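Local coordinates for serpin-12 (Manduca sexta, PDB 6CJ7), which acts as a serpin, probably trapping target serine proteases, and controls the prophenoloxidase activation system in larval hemolymph, at residues E82-R87 and L363-S368; S89-K94 and Y229-L234; A170-G175 and V323-E328; V222-F227 and S259-P264. One frame throughout, in Å; residues are numbered along the deposited sequence.

Interaction 1: E82-R87 and L363-S368; sequences EEIQKR and LWDNRS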
# COMPACT_ATOMS: atom_id res chain seq x y z
N GLU A 82 -0.78 -16.23 -3.99
CA GLU A 82 -1.66 -17.27 -4.52
C GLU A 82 -3.12 -16.91 -4.32
O GLU A 82 -3.95 -17.12 -5.22
CB GLU A 82 -1.34 -18.61 -3.86
CG GLU A 82 -0.18 -19.33 -4.51
CD GLU A 82 0.34 -20.48 -3.67
OE1 GLU A 82 -0.22 -20.72 -2.58
OE2 GLU A 82 1.31 -21.14 -4.11
N GLU A 83 -3.47 -16.38 -3.15
CA GLU A 83 -4.87 -16.05 -2.93
C GLU A 83 -5.32 -14.89 -3.81
O GLU A 83 -6.47 -14.87 -4.26
CB GLU A 83 -5.14 -15.71 -1.46
CG GLU A 83 -5.02 -16.87 -0.48
CD GLU A 83 -5.83 -18.11 -0.88
OE1 GLU A 83 -5.36 -19.21 -0.54
OE2 GLU A 83 -6.90 -18.00 -1.50
N ILE A 84 -4.42 -13.94 -4.08
CA ILE A 84 -4.76 -12.86 -5.01
C ILE A 84 -4.98 -13.42 -6.42
O ILE A 84 -5.98 -13.11 -7.07
CB ILE A 84 -3.65 -11.79 -5.01
CG1 ILE A 84 -3.68 -11.00 -3.71
CG2 ILE A 84 -3.80 -10.89 -6.21
CD1 ILE A 84 -2.40 -10.19 -3.46
N GLN A 85 -4.06 -14.26 -6.89
CA GLN A 85 -4.14 -14.72 -8.27
C GLN A 85 -5.27 -15.72 -8.50
O GLN A 85 -5.64 -15.96 -9.65
CB GLN A 85 -2.80 -15.30 -8.69
CG GLN A 85 -1.76 -14.20 -8.79
CD GLN A 85 -0.35 -14.72 -8.90
OE1 GLN A 85 0.61 -14.03 -8.54
NE2 GLN A 85 -0.21 -15.95 -9.39
N LYS A 86 -5.84 -16.28 -7.43
CA LYS A 86 -7.00 -17.16 -7.61
C LYS A 86 -8.26 -16.38 -7.97
O LYS A 86 -9.23 -16.99 -8.42
CB LYS A 86 -7.27 -17.97 -6.35
CG LYS A 86 -6.38 -19.17 -6.14
CD LYS A 86 -7.02 -20.12 -5.15
CE LYS A 86 -6.26 -20.17 -3.84
NZ LYS A 86 -7.08 -20.78 -2.76
N ARG A 87 -8.26 -15.07 -7.75
CA ARG A 87 -9.49 -14.29 -7.89
C ARG A 87 -9.77 -14.02 -9.36
O ARG A 87 -8.89 -13.58 -10.10
CB ARG A 87 -9.37 -13.00 -7.09
CG ARG A 87 -9.38 -13.25 -5.58
CD ARG A 87 -8.98 -12.04 -4.73
NE ARG A 87 -9.01 -12.42 -3.32
CZ ARG A 87 -8.15 -11.99 -2.40
NH1 ARG A 87 -7.19 -11.12 -2.72
NH2 ARG A 87 -8.26 -12.43 -1.15
N LEU A 363 -7.84 -0.58 2.72
CA LEU A 363 -8.25 -1.67 1.85
C LEU A 363 -7.75 -2.97 2.44
O LEU A 363 -6.54 -3.14 2.62
CB LEU A 363 -7.73 -1.47 0.42
CG LEU A 363 -8.19 -2.60 -0.51
CD1 LEU A 363 -9.69 -2.46 -0.83
CD2 LEU A 363 -7.34 -2.63 -1.78
N TRP A 364 -8.67 -3.87 2.77
CA TRP A 364 -8.38 -5.07 3.53
C TRP A 364 -8.55 -6.29 2.63
O TRP A 364 -9.57 -6.40 1.92
CB TRP A 364 -9.31 -5.16 4.74
CG TRP A 364 -8.94 -6.19 5.77
CD1 TRP A 364 -9.51 -7.43 5.94
CD2 TRP A 364 -7.96 -6.05 6.79
NE1 TRP A 364 -8.92 -8.07 7.01
CE2 TRP A 364 -7.96 -7.25 7.54
CE3 TRP A 364 -7.06 -5.03 7.14
CZ2 TRP A 364 -7.11 -7.45 8.63
CZ3 TRP A 364 -6.21 -5.24 8.22
CH2 TRP A 364 -6.24 -6.43 8.94
N ASP A 365 -7.56 -7.18 2.63
CA ASP A 365 -7.69 -8.49 2.00
C ASP A 365 -8.39 -9.42 2.99
O ASP A 365 -7.83 -9.73 4.05
CB ASP A 365 -6.31 -9.00 1.58
CG ASP A 365 -6.39 -10.27 0.72
OD1 ASP A 365 -7.10 -11.23 1.11
OD2 ASP A 365 -5.75 -10.30 -0.35
N ASN A 366 -9.64 -9.79 2.69
CA ASN A 366 -10.46 -10.54 3.63
C ASN A 366 -10.02 -11.99 3.78
O ASN A 366 -10.44 -12.66 4.74
CB ASN A 366 -11.92 -10.52 3.19
CG ASN A 366 -12.53 -9.15 3.31
OD1 ASN A 366 -12.09 -8.35 4.13
ND2 ASN A 366 -13.55 -8.88 2.50
N ARG A 367 -9.25 -12.51 2.83
CA ARG A 367 -8.82 -13.90 2.93
C ARG A 367 -7.48 -14.00 3.65
O ARG A 367 -7.27 -14.93 4.44
CB ARG A 367 -8.71 -14.53 1.53
CG ARG A 367 -8.13 -15.97 1.56
CD ARG A 367 -9.22 -16.97 1.60
NE ARG A 367 -8.78 -18.38 1.69
CZ ARG A 367 -9.10 -19.31 0.80
NH1 ARG A 367 -9.83 -18.99 -0.27
NH2 ARG A 367 -8.69 -20.55 0.97
N SER A 368 -6.58 -13.05 3.42
CA SER A 368 -5.26 -13.09 4.04
C SER A 368 -5.15 -12.21 5.28
O SER A 368 -4.14 -12.29 5.99
CB SER A 368 -4.19 -12.68 3.02
OG SER A 368 -4.01 -13.71 2.06
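Arg-87 grips the carboxylate of Asp-365 end-on, spending one terminal nitrogen on each oxygen. NH2 of Arg-87 lies 2.8 Å from OD1 of Asp-365, and NH1 of Arg-87 is 2.9 Å from OD2 of Asp-365. Both oxygens lie close to the guanidinium plane, yet the two flat groups are turned 48° against each other, and NH1 comes to OD2 from above the carboxylate. The extended Arg-87 chain carries this group across from the helix end, while Asp-365 CG stands anti to its own backbone N (chi1 -171°). OD1 of Asp-365 takes three donors, since the backbone N of Arg-367 closes an Asx turn and that of Ser-368 an Asx motif, each N 3.0 Å from OD1 of Asp-365, fixing the carboxylate just where the strand ends. In the serpin fold this joins the C-terminal end of helix 70-85 to strand 359-365 of sheet B, and Tyr-232 of the adjacent strand supplies a cation-pi partner for Arg-87. A second, looser ionic group lies further out. OE2 of Glu-83 sits over one face of the Arg-367 guanidinium, 3.3 Å from NH1 of Arg-367, a charge-only pairing at which no N-H is aimed. The same OE2 accepts from NZ of Lys-86 at 3.1 Å, and Lys-79 holds OE1. Glu-83 probably offsets the close-lying like charges of Lys-86 and Arg-367. Packing completes the contact: CG of Glu-83 rests 3.8 Å from CG of Arg-367, and CB of Arg-367 touches the edge of the Arg-87 guanidinium at NH2.

Interaction 2: S89-K94 and Y229-L234; sequences SRNILK and YNEYSL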
# COMPACT_ATOMS: atom_id res chain seq x y z
N SER A 89 -12.66 -11.99 -10.71
CA SER A 89 -13.79 -11.13 -10.39
C SER A 89 -13.57 -9.78 -11.03
O SER A 89 -12.55 -9.52 -11.66
CB SER A 89 -13.94 -10.97 -8.87
OG SER A 89 -12.90 -10.15 -8.38
N ARG A 90 -14.54 -8.89 -10.85
CA ARG A 90 -14.39 -7.54 -11.37
C ARG A 90 -13.59 -6.63 -10.44
O ARG A 90 -13.42 -5.44 -10.77
CB ARG A 90 -15.77 -6.94 -11.65
CG ARG A 90 -16.42 -7.50 -12.94
CD ARG A 90 -17.87 -7.12 -13.08
NE ARG A 90 -18.71 -7.76 -12.08
CZ ARG A 90 -20.03 -7.65 -12.02
NH1 ARG A 90 -20.67 -6.92 -12.91
NH2 ARG A 90 -20.70 -8.28 -11.07
N ASN A 91 -13.12 -7.12 -9.30
CA ASN A 91 -12.19 -6.34 -8.49
C ASN A 91 -10.84 -6.33 -9.19
O ASN A 91 -10.29 -7.39 -9.50
CB ASN A 91 -12.04 -6.93 -7.08
CG ASN A 91 -13.34 -6.92 -6.31
OD1 ASN A 91 -14.07 -5.93 -6.32
ND2 ASN A 91 -13.65 -8.03 -5.63
N ILE A 92 -10.31 -5.14 -9.46
CA ILE A 92 -9.03 -5.02 -10.15
C ILE A 92 -7.95 -4.70 -9.14
O ILE A 92 -7.91 -3.60 -8.59
CB ILE A 92 -9.09 -3.96 -11.26
CG1 ILE A 92 -10.15 -4.34 -12.30
CG2 ILE A 92 -7.71 -3.80 -11.90
CD1 ILE A 92 -10.29 -3.33 -13.41
N LEU A 93 -7.06 -5.66 -8.88
CA LEU A 93 -5.86 -5.42 -8.09
C LEU A 93 -4.67 -5.74 -8.98
O LEU A 93 -4.52 -6.89 -9.41
CB LEU A 93 -5.85 -6.25 -6.81
CG LEU A 93 -4.59 -6.18 -5.93
CD1 LEU A 93 -4.47 -4.79 -5.29
CD2 LEU A 93 -4.64 -7.25 -4.84
N LYS A 94 -3.84 -4.74 -9.26
CA LYS A 94 -2.69 -4.89 -10.14
C LYS A 94 -1.43 -4.55 -9.35
O LYS A 94 -1.34 -3.48 -8.76
CB LYS A 94 -2.79 -3.99 -11.37
CG LYS A 94 -3.93 -4.30 -12.31
CD LYS A 94 -3.70 -5.62 -13.02
CE LYS A 94 -4.75 -5.87 -14.09
NZ LYS A 94 -4.45 -7.12 -14.84
N TYR A 229 -17.86 -10.51 -4.07
CA TYR A 229 -17.55 -11.83 -3.52
C TYR A 229 -16.83 -11.75 -2.18
O TYR A 229 -16.21 -12.73 -1.74
CB TYR A 229 -16.73 -12.67 -4.52
CG TYR A 229 -17.38 -12.75 -5.89
CD1 TYR A 229 -18.65 -13.29 -6.03
CD2 TYR A 229 -16.73 -12.28 -7.02
CE1 TYR A 229 -19.26 -13.36 -7.27
CE2 TYR A 229 -17.34 -12.35 -8.27
CZ TYR A 229 -18.60 -12.89 -8.39
OH TYR A 229 -19.21 -12.95 -9.63
N ASN A 230 -16.95 -10.61 -1.51
CA ASN A 230 -16.28 -10.32 -0.24
C ASN A 230 -14.79 -10.63 -0.29
O ASN A 230 -14.19 -11.04 0.70
CB ASN A 230 -16.94 -11.06 0.92
CG ASN A 230 -16.67 -10.39 2.26
OD1 ASN A 230 -16.63 -9.16 2.35
ND2 ASN A 230 -16.46 -11.19 3.30
N GLU A 231 -14.17 -10.41 -1.45
CA GLU A 231 -12.73 -10.64 -1.58
C GLU A 231 -11.94 -9.60 -0.81
O GLU A 231 -10.90 -9.90 -0.20
CB GLU A 231 -12.33 -10.62 -3.05
CG GLU A 231 -12.86 -11.81 -3.81
CD GLU A 231 -12.68 -11.69 -5.31
OE1 GLU A 231 -12.32 -10.58 -5.77
OE2 GLU A 231 -12.93 -12.71 -6.00
N TYR A 232 -12.43 -8.36 -0.83
CA TYR A 232 -11.79 -7.23 -0.18
C TYR A 232 -12.85 -6.44 0.57
O TYR A 232 -14.04 -6.52 0.27
CB TYR A 232 -11.10 -6.28 -1.19
CG TYR A 232 -10.17 -7.00 -2.14
CD1 TYR A 232 -8.84 -7.23 -1.80
CD2 TYR A 232 -10.62 -7.43 -3.38
CE1 TYR A 232 -7.99 -7.90 -2.67
CE2 TYR A 232 -9.79 -8.11 -4.25
CZ TYR A 232 -8.47 -8.33 -3.89
OH TYR A 232 -7.64 -9.00 -4.77
N SER A 233 -12.40 -5.61 1.51
CA SER A 233 -13.26 -4.64 2.17
C SER A 233 -12.57 -3.29 2.17
O SER A 233 -11.35 -3.21 2.30
CB SER A 233 -13.54 -5.01 3.63
OG SER A 233 -14.10 -6.31 3.74
N LEU A 234 -13.36 -2.22 2.06
CA LEU A 234 -12.88 -0.89 2.42
C LEU A 234 -13.35 -0.62 3.84
O LEU A 234 -14.56 -0.58 4.11
CB LEU A 234 -13.37 0.19 1.46
CG LEU A 234 -12.58 1.50 1.61
CD1 LEU A 234 -11.17 1.36 1.02
CD2 LEU A 234 -13.35 2.66 0.96
O HOH W 1 -8.33 -9.22 -7.31
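The two backbones face each other without pairing, with CA of Ser-89 7.9 Å from CA of Tyr-229 and CA of Asn-91 8.2 Å from CA of Glu-231, and the direct contacts between them are made by side chains. In the serpin fold this is where the lead into strand 92-102 of sheet A meets the start of strand 232-239 of sheet B. The meeting point is OE1 of Glu-231, delivered by a chain that is extended beyond CG. OG of Ser-89 donates to it at 2.7 Å, on the syn side and near the carboxylate plane. ND2 of Asn-91 donates to the same OE1 at 2.9 Å but descends from above that plane. With chi1 at 71°, Ser-89 OG lies between its own N and carbonyl carbon, from where it also accepts from the backbone N of Asn-91 in an ST turn. An alanine in place of Glu-231 would probably leave the Ser-89 hydroxyl without its acceptor and ND2 of Asn-91 reduced to its weak bond to Glu-228 O. The other end of that amide is held independently, OD1 accepting from the backbone of Leu-176. Beside this polar group, CB of Ser-89 meets the edge of the Tyr-229 ring. The Asn-91 side chain runs antiparallel alongside Tyr-232, its amide nearly perpendicular to the ring (84°), with ND2 at the ring edge. Leu-93 sets CD2 obliquely against the far end of that tyrosine, 3.5 Å from OH of Tyr-232, and that OH is hydrogen-bonded to a water 2.6 Å away.

Interaction 3: A170-G175 and V323-E328; sequences AVYFKG and VLTIDE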
# COMPACT_ATOMS: atom_id res chain seq x y z
N ALA A 170 4.76 -1.40 -6.92
CA ALA A 170 3.64 -0.52 -7.23
C ALA A 170 2.35 -1.31 -7.11
O ALA A 170 2.32 -2.53 -7.31
CB ALA A 170 3.79 0.05 -8.64
N VAL A 171 1.26 -0.62 -6.76
CA VAL A 171 -0.03 -1.31 -6.64
C VAL A 171 -1.15 -0.35 -7.02
O VAL A 171 -1.12 0.84 -6.69
CB VAL A 171 -0.22 -1.89 -5.23
CG1 VAL A 171 -0.29 -0.80 -4.19
CG2 VAL A 171 -1.49 -2.75 -5.18
N TYR A 172 -2.13 -0.89 -7.76
CA TYR A 172 -3.33 -0.16 -8.17
C TYR A 172 -4.54 -0.99 -7.78
O TYR A 172 -4.58 -2.20 -8.05
CB TYR A 172 -3.34 0.08 -9.68
CG TYR A 172 -4.68 0.48 -10.25
CD1 TYR A 172 -5.24 1.71 -9.96
CD2 TYR A 172 -5.36 -0.35 -11.13
CE1 TYR A 172 -6.47 2.09 -10.49
CE2 TYR A 172 -6.60 0.02 -11.67
CZ TYR A 172 -7.13 1.25 -11.35
OH TYR A 172 -8.34 1.64 -11.88
N PHE A 173 -5.54 -0.36 -7.17
CA PHE A 173 -6.79 -1.05 -6.87
C PHE A 173 -7.99 -0.22 -7.29
O PHE A 173 -8.07 0.96 -6.96
CB PHE A 173 -6.94 -1.40 -5.38
CG PHE A 173 -8.18 -2.20 -5.08
CD1 PHE A 173 -9.35 -1.58 -4.64
CD2 PHE A 173 -8.19 -3.57 -5.24
CE1 PHE A 173 -10.50 -2.30 -4.37
CE2 PHE A 173 -9.33 -4.31 -4.97
CZ PHE A 173 -10.49 -3.68 -4.53
N LYS A 174 -8.92 -0.85 -8.01
CA LYS A 174 -10.25 -0.31 -8.22
C LYS A 174 -11.20 -1.49 -8.17
O LYS A 174 -11.11 -2.39 -9.01
CB LYS A 174 -10.36 0.42 -9.56
CG LYS A 174 -11.57 1.39 -9.67
CD LYS A 174 -12.87 0.68 -9.93
CE LYS A 174 -14.04 1.64 -9.80
NZ LYS A 174 -15.31 0.88 -9.78
N GLY A 175 -12.10 -1.51 -7.18
CA GLY A 175 -12.96 -2.64 -6.96
C GLY A 175 -14.40 -2.33 -7.35
O GLY A 175 -14.76 -1.22 -7.71
N VAL A 323 -2.04 3.49 -5.96
CA VAL A 323 -3.20 4.18 -6.52
C VAL A 323 -4.46 3.46 -6.05
O VAL A 323 -4.59 2.25 -6.27
CB VAL A 323 -3.17 4.24 -8.06
CG1 VAL A 323 -4.46 4.89 -8.58
CG2 VAL A 323 -1.95 5.00 -8.57
N LEU A 324 -5.39 4.20 -5.44
CA LEU A 324 -6.67 3.64 -5.01
C LEU A 324 -7.77 4.55 -5.51
O LEU A 324 -7.74 5.76 -5.27
CB LEU A 324 -6.74 3.53 -3.49
CG LEU A 324 -8.11 3.15 -2.92
CD1 LEU A 324 -8.43 1.71 -3.30
CD2 LEU A 324 -8.12 3.35 -1.41
N THR A 325 -8.76 3.97 -6.19
CA THR A 325 -9.88 4.73 -6.74
C THR A 325 -11.16 4.08 -6.26
O THR A 325 -11.30 2.86 -6.32
CB THR A 325 -9.86 4.74 -8.28
OG1 THR A 325 -8.63 5.30 -8.74
CG2 THR A 325 -11.02 5.56 -8.83
N ILE A 326 -12.12 4.90 -5.81
CA ILE A 326 -13.45 4.37 -5.53
C ILE A 326 -14.49 5.19 -6.29
O ILE A 326 -14.31 6.38 -6.54
CB ILE A 326 -13.78 4.35 -4.01
CG1 ILE A 326 -13.94 5.74 -3.42
CG2 ILE A 326 -12.73 3.55 -3.23
CD1 ILE A 326 -14.56 5.68 -2.05
N ASP A 327 -15.59 4.52 -6.66
CA ASP A 327 -16.74 5.21 -7.24
C ASP A 327 -17.98 4.37 -6.93
O ASP A 327 -17.95 3.50 -6.07
CB ASP A 327 -16.53 5.49 -8.75
CG ASP A 327 -16.43 4.24 -9.61
OD1 ASP A 327 -16.87 3.14 -9.19
OD2 ASP A 327 -15.92 4.36 -10.74
N GLU A 328 -19.09 4.65 -7.64
CA GLU A 328 -20.38 4.07 -7.26
C GLU A 328 -20.55 2.61 -7.67
O GLU A 328 -21.49 1.97 -7.20
CB GLU A 328 -21.53 4.86 -7.89
CG GLU A 328 -21.72 6.30 -7.40
CD GLU A 328 -20.92 7.32 -8.20
OE1 GLU A 328 -21.28 8.52 -8.11
OE2 GLU A 328 -19.95 6.98 -8.90
O HOH W 2 -8.87 4.37 -11.64
O HOH W 3 -12.56 0.66 -5.51
O HOH W 4 -15.33 1.48 -5.56
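NZ of Lys-174 is gripped twice, by OD1 of Asp-327 at 2.8 Å in a salt bridge and by the carbonyl O of Gly-175 at 3.0 Å. It reaches OD1 from above the carboxylate plane; OD1 also accepts from the backbone N of Arg-329. CG of Lys-174, anti to the backbone N (chi1 -162°), passes CB of Thr-325 at 4.0 Å. An alanine in place of Lys-174 would probably deprive Asp-327 of this salt bridge and open a gap beside Thr-325. Before this pair along the chain the strands run parallel, their axes 4.9 Å apart: N of Val-323 donates to O of Val-171, N of Phe-173 to O of Val-323 and N of Thr-325 to O of Phe-173. On one face CG1 of Val-323 abuts the Tyr-172 ring edge, 3.6 Å from CD1 of Tyr-172. On the other, CD1 of Phe-173 lies 3.7 Å from CD1 of Leu-324. Past the last strand bond, a water joins N of Gly-175 to O of Thr-325. Parallel neighbours paired in this way are the central strands of serpin sheet A before loop insertion, the seam that in inhibitory serpins opens to admit the cleaved reactive loop as an extra strand.

Interaction 4: V222-F227 and S259-P264; sequences VVVLPF and SFLDLP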
# COMPACT_ATOMS: atom_id res chain seq x y z
N VAL A 222 -16.71 3.27 12.69
CA VAL A 222 -16.16 2.31 11.74
C VAL A 222 -17.29 1.77 10.88
O VAL A 222 -18.34 1.39 11.40
CB VAL A 222 -15.45 1.15 12.46
CG1 VAL A 222 -14.94 0.11 11.45
CG2 VAL A 222 -14.32 1.67 13.34
N VAL A 223 -17.08 1.71 9.56
CA VAL A 223 -17.95 0.94 8.67
C VAL A 223 -17.08 0.08 7.76
O VAL A 223 -16.00 0.49 7.34
CB VAL A 223 -18.92 1.85 7.87
CG1 VAL A 223 -18.20 2.65 6.80
CG2 VAL A 223 -20.05 1.02 7.27
N VAL A 224 -17.55 -1.14 7.48
CA VAL A 224 -16.86 -2.10 6.62
C VAL A 224 -17.67 -2.25 5.34
O VAL A 224 -18.82 -2.72 5.38
CB VAL A 224 -16.69 -3.47 7.30
CG1 VAL A 224 -16.01 -4.45 6.36
CG2 VAL A 224 -15.92 -3.33 8.62
N LEU A 225 -17.09 -1.85 4.21
CA LEU A 225 -17.80 -1.87 2.94
C LEU A 225 -17.26 -2.99 2.06
O LEU A 225 -16.11 -2.91 1.61
CB LEU A 225 -17.65 -0.52 2.23
CG LEU A 225 -17.95 0.69 3.12
CD1 LEU A 225 -17.59 2.00 2.44
CD2 LEU A 225 -19.42 0.66 3.54
N PRO A 226 -18.02 -4.05 1.79
CA PRO A 226 -17.46 -5.19 1.05
C PRO A 226 -17.42 -4.98 -0.45
O PRO A 226 -18.31 -4.36 -1.05
CB PRO A 226 -18.40 -6.35 1.41
CG PRO A 226 -19.31 -5.83 2.49
CD PRO A 226 -19.36 -4.35 2.32
N PHE A 227 -16.36 -5.51 -1.07
CA PHE A 227 -16.28 -5.57 -2.51
C PHE A 227 -16.81 -6.92 -2.99
O PHE A 227 -17.22 -7.77 -2.19
CB PHE A 227 -14.84 -5.31 -2.97
CG PHE A 227 -14.40 -3.87 -2.80
CD1 PHE A 227 -13.65 -3.48 -1.69
CD2 PHE A 227 -14.73 -2.91 -3.76
CE1 PHE A 227 -13.22 -2.15 -1.56
CE2 PHE A 227 -14.32 -1.57 -3.62
CZ PHE A 227 -13.57 -1.20 -2.52
N SER A 259 -10.42 -6.99 13.95
CA SER A 259 -11.63 -7.23 14.73
C SER A 259 -12.85 -6.55 14.14
O SER A 259 -13.98 -6.99 14.41
CB SER A 259 -11.44 -6.76 16.17
OG SER A 259 -11.68 -5.36 16.29
N PHE A 260 -12.67 -5.49 13.35
CA PHE A 260 -13.82 -4.80 12.77
C PHE A 260 -14.59 -5.70 11.81
O PHE A 260 -15.79 -5.49 11.60
CB PHE A 260 -13.35 -3.53 12.04
CG PHE A 260 -12.75 -2.49 12.96
CD1 PHE A 260 -13.05 -2.46 14.31
CD2 PHE A 260 -11.89 -1.53 12.45
CE1 PHE A 260 -12.49 -1.49 15.14
CE2 PHE A 260 -11.31 -0.57 13.27
CZ PHE A 260 -11.62 -0.55 14.61
N LEU A 261 -13.93 -6.70 11.23
CA LEU A 261 -14.62 -7.65 10.36
C LEU A 261 -15.57 -8.56 11.14
O LEU A 261 -16.38 -9.26 10.52
CB LEU A 261 -13.60 -8.50 9.59
CG LEU A 261 -12.78 -7.84 8.47
CD1 LEU A 261 -13.63 -6.92 7.61
CD2 LEU A 261 -11.56 -7.09 9.00
N ASP A 262 -15.52 -8.55 12.47
CA ASP A 262 -16.43 -9.31 13.30
C ASP A 262 -17.57 -8.47 13.86
O ASP A 262 -18.39 -8.99 14.63
CB ASP A 262 -15.67 -9.98 14.45
CG ASP A 262 -14.62 -10.95 13.97
OD1 ASP A 262 -14.87 -11.62 12.94
OD2 ASP A 262 -13.55 -11.04 14.61
N LEU A 263 -17.64 -7.19 13.50
CA LEU A 263 -18.71 -6.34 13.99
C LEU A 263 -20.05 -6.82 13.44
O LEU A 263 -20.13 -7.25 12.28
CB LEU A 263 -18.47 -4.89 13.58
CG LEU A 263 -17.36 -4.14 14.30
CD1 LEU A 263 -17.05 -2.84 13.58
CD2 LEU A 263 -17.78 -3.87 15.75
N PRO A 264 -21.12 -6.77 14.24
CA PRO A 264 -22.42 -7.19 13.74
C PRO A 264 -22.96 -6.19 12.74
O PRO A 264 -22.59 -5.00 12.77
CB PRO A 264 -23.29 -7.24 15.01
CG PRO A 264 -22.70 -6.17 15.86
CD PRO A 264 -21.21 -6.21 15.60
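Both methyls of Val-222 press on one face of the Phe-260 ring, the main fit where the end of helix 254-260 covers strand 220-226 of sheet B in the serpin fold. CG2 of Val-222 stands over the ring, 3.9 Å from its centroid and 18° off the normal, a CH-pi contact displaced toward CZ. CG1 of Val-222 lies over the ring's attached end, 3.6 Å from CD2 of Phe-260, so the forked tip straddles much of that face. Anti placement of CG1 to the backbone N (chi1 177°) turns the fork this way. His-215 meets the same phenylalanine edge-to-face. A type I turn from Phe-260 to Leu-263 folds the chain back after the helix, and CD1 of Leu-263 comes in against CG1 of Val-222 from another direction, at 4.2 Å. Two residues along the strand, Val-224 sets its two methyls against the Phe-260 carbonyl and the tip of Leu-261, CG2 meeting O of Phe-260. No hydrogen bond links the two segments. Leu-261 starts away from the strand but its end curls back, crossing Val-224 at about a right angle, with CD1 of Leu-261 3.7 Å from CG1 of Val-224.

In the fold
From the N terminus the chain passes through 82-87, 89-94, 170-175 and 222-227 before any loop closes. Interaction 2 closes first, at 229-234, and interaction 4 at 259-264; the two cross. Interaction 3 closes at 323-328, crossing interaction 2 and enclosing interaction 4. Interaction 1, completed at 363-368, spans all the others. In space, interaction 3 lies in sheet A and interaction 4 sets a helix end on sheet B, while interaction 2 links the two sheets and interaction 1 brings helix 70-85 to sheet B. Trp-364 pairs with Ser-233, Ile-92 with Lys-174 and Leu-225 with Leu-234, making neighbouring contacts continuous through backbone bonds.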